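PDB 6ZHK: adenosylmethionine-8-amino-7-oxononanoate aminotransferase from Methanocaldococcus jannaschii, which probably transfers the amino group of S-adenosyl-L-methionine to 8-amino-7-oxononanoate, with pyridoxal phosphate as cofactor, in biotin biosynthesis. Local coordinates for residues 65-70 / 350-355. Numbering follows the deposited sequence.
Sequences NLFGHS and LATLEI
Phe67 reaches from the 65-70 loop to helix 343-358, where one face of its ring lies against the Ile355 CG2 methyl and its edge meets Thr352. The bond to CB points toward the helix, and CG, anti to the carbonyl carbon (chi1 -64°), sets the ring beside Ile355. Phe67 CD2 touches Ile355 CD1 at 4.1 Å. Phe67 CE2 approaches Ile355 CG2, and at the ring edge the Thr352 CG2 methyl lies 4.0 Å from this same CE2. Phe67 CZ, the tip, packs at 3.7 Å against Ile355 CG2, which sits over the face, 19° off the ring normal, in a CH-pi contact displaced toward the rim. Leu66 CB backs the opposite face over its centre, Phe356 meets the same ring edge-to-face, and Leu66 CD1 touches Thr352 CG2 at 3.7 Å. Thr352 OG1 turns back on its own helix to the carbonyl O of Ala348. Beyond the CB end of Phe67, the Asn65 amide grips Gly68 twice: OD1 accepts from Gly68 N (2.8 Å) on an in-plane lone pair, an Asx motif, and ND2 donates to Gly68 O (3.0 Å). This apolar packing joins loop and helix. Leu66 lies about 7 Å, side chain to side chain, from Lys301, the predicted cofactor lysine of this class-III aminotransferase.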
loop_
_atom_site.group_PDB
_atom_site.type_symbol
_atom_site.label_atom_id
_atom_site.label_comp_id
_atom_site.label_asym_id
_atom_site.label_seq_id
_atom_site.Cartn_x
_atom_site.Cartn_y
_atom_site.Cartn_z
ATOM N N ASN A 65 10.288 13.725 -2.044
ATOM C CA ASN A 65 11.361 13.925 -3.027
ATOM C C ASN A 65 12.620 14.401 -2.293
ATOM O O ASN A 65 12.560 15.368 -1.585
ATOM C CB ASN A 65 10.881 14.869 -4.129
ATOM C CG ASN A 65 11.967 15.095 -5.171
ATOM O OD1 ASN A 65 12.981 15.745 -4.908
ATOM N ND2 ASN A 65 11.842 14.378 -6.275
ATOM N N LEU A 66 13.762 13.740 -2.462
ATOM C CA LEU A 66 14.927 14.146 -1.678
ATOM C C LEU A 66 15.878 14.950 -2.550
ATOM O O LEU A 66 16.542 15.834 -2.054
ATOM C CB LEU A 66 15.693 12.899 -1.239
ATOM C CG LEU A 66 15.008 12.001 -0.187
ATOM C CD1 LEU A 66 15.974 10.931 0.239
ATOM C CD2 LEU A 66 14.506 12.820 1.011
ATOM N N PHE A 67 16.063 14.529 -3.780
ATOM C CA PHE A 67 17.212 14.998 -4.548
ATOM C C PHE A 67 16.818 15.623 -5.886
ATOM O O PHE A 67 17.688 15.777 -6.763
ATOM C CB PHE A 67 18.170 13.831 -4.791
ATOM C CG PHE A 67 18.741 13.299 -3.511
ATOM C CD1 PHE A 67 19.362 14.155 -2.597
ATOM C CD2 PHE A 67 18.661 11.931 -3.238
ATOM C CE1 PHE A 67 19.869 13.664 -1.405
ATOM C CE2 PHE A 67 19.181 11.438 -2.051
ATOM C CZ PHE A 67 19.804 12.295 -1.154
ATOM N N GLY A 68 15.554 15.974 -6.032
ATOM C CA GLY A 68 15.118 16.580 -7.290
ATOM C C GLY A 68 14.456 15.530 -8.176
ATOM O O GLY A 68 14.412 14.353 -7.788
ATOM N N HIS A 69 13.984 15.952 -9.346
ATOM C CA HIS A 69 13.194 15.135 -10.241
ATOM C C HIS A 69 13.991 14.587 -11.419
ATOM O O HIS A 69 13.390 13.945 -12.303
ATOM C CB HIS A 69 11.969 15.922 -10.735
ATOM C CG HIS A 69 11.017 16.226 -9.638
ATOM N ND1 HIS A 69 10.105 15.261 -9.156
ATOM C CD2 HIS A 69 10.862 17.337 -8.879
ATOM C CE1 HIS A 69 9.368 15.832 -8.231
ATOM N NE2 HIS A 69 9.836 17.084 -8.005
ATOM N N SER A 70 15.319 14.785 -11.423
ATOM C CA SER A 70 16.101 14.255 -12.544
ATOM C C SER A 70 17.446 13.733 -12.030
ATOM O O SER A 70 18.515 13.966 -12.593
ATOM C CB SER A 70 16.259 15.325 -13.626
ATOM O OG SER A 70 16.919 16.451 -13.042
ATOM N N LEU A 350 18.257 1.588 -3.156
ATOM C CA LEU A 350 19.689 1.327 -3.142
ATOM C C LEU A 350 20.436 2.534 -3.672
ATOM O O LEU A 350 21.406 2.979 -3.040
ATOM C CB LEU A 350 20.020 0.072 -3.971
ATOM C CG LEU A 350 19.735 -1.255 -3.273
ATOM C CD1 LEU A 350 19.832 -2.425 -4.266
ATOM C CD2 LEU A 350 20.707 -1.494 -2.100
ATOM N N ALA A 351 19.960 3.074 -4.819
ATOM C CA ALA A 351 20.622 4.249 -5.374
ATOM C C ALA A 351 20.561 5.420 -4.398
ATOM O O ALA A 351 21.549 6.154 -4.253
ATOM C CB ALA A 351 20.044 4.682 -6.704
ATOM N N THR A 352 19.388 5.589 -3.756
ATOM C CA THR A 352 19.199 6.665 -2.806
ATOM C C THR A 352 20.253 6.582 -1.708
ATOM O O THR A 352 20.888 7.614 -1.384
ATOM C CB THR A 352 17.759 6.761 -2.293
ATOM O OG1 THR A 352 16.940 6.992 -3.432
ATOM C CG2 THR A 352 17.497 7.920 -1.341
ATOM N N LEU A 353 20.393 5.398 -1.098
ATOM C CA LEU A 353 21.304 5.304 0.039
ATOM C C LEU A 353 22.728 5.561 -0.425
ATOM O O LEU A 353 23.552 6.093 0.333
ATOM C CB LEU A 353 21.232 3.929 0.693
ATOM C CG LEU A 353 19.952 3.695 1.490
ATOM C CD1 LEU A 353 19.816 2.231 1.906
ATOM C CD2 LEU A 353 19.928 4.623 2.678
ATOM N N GLU A 354 23.018 5.109 -1.631
ATOM C CA GLU A 354 24.355 5.316 -2.194
ATOM C C GLU A 354 24.687 6.800 -2.339
ATOM O O GLU A 354 25.812 7.202 -2.026
ATOM C CB GLU A 354 24.502 4.577 -3.530
ATOM C CG GLU A 354 25.076 3.183 -3.406
ATOM C CD GLU A 354 24.721 2.230 -4.544
ATOM O OE1 GLU A 354 24.326 2.715 -5.641
ATOM O OE2 GLU A 354 24.805 0.990 -4.323
ATOM N N ILE A 355 23.700 7.613 -2.770
ATOM C CA ILE A 355 23.865 9.056 -2.813
ATOM C C ILE A 355 24.179 9.581 -1.400
ATOM O O ILE A 355 25.147 10.346 -1.241
ATOM C CB ILE A 355 22.678 9.784 -3.463
ATOM C CG1 ILE A 355 22.581 9.474 -4.950
ATOM C CG2 ILE A 355 22.771 11.294 -3.198
ATOM C CD1 ILE A 355 21.236 9.759 -5.542
#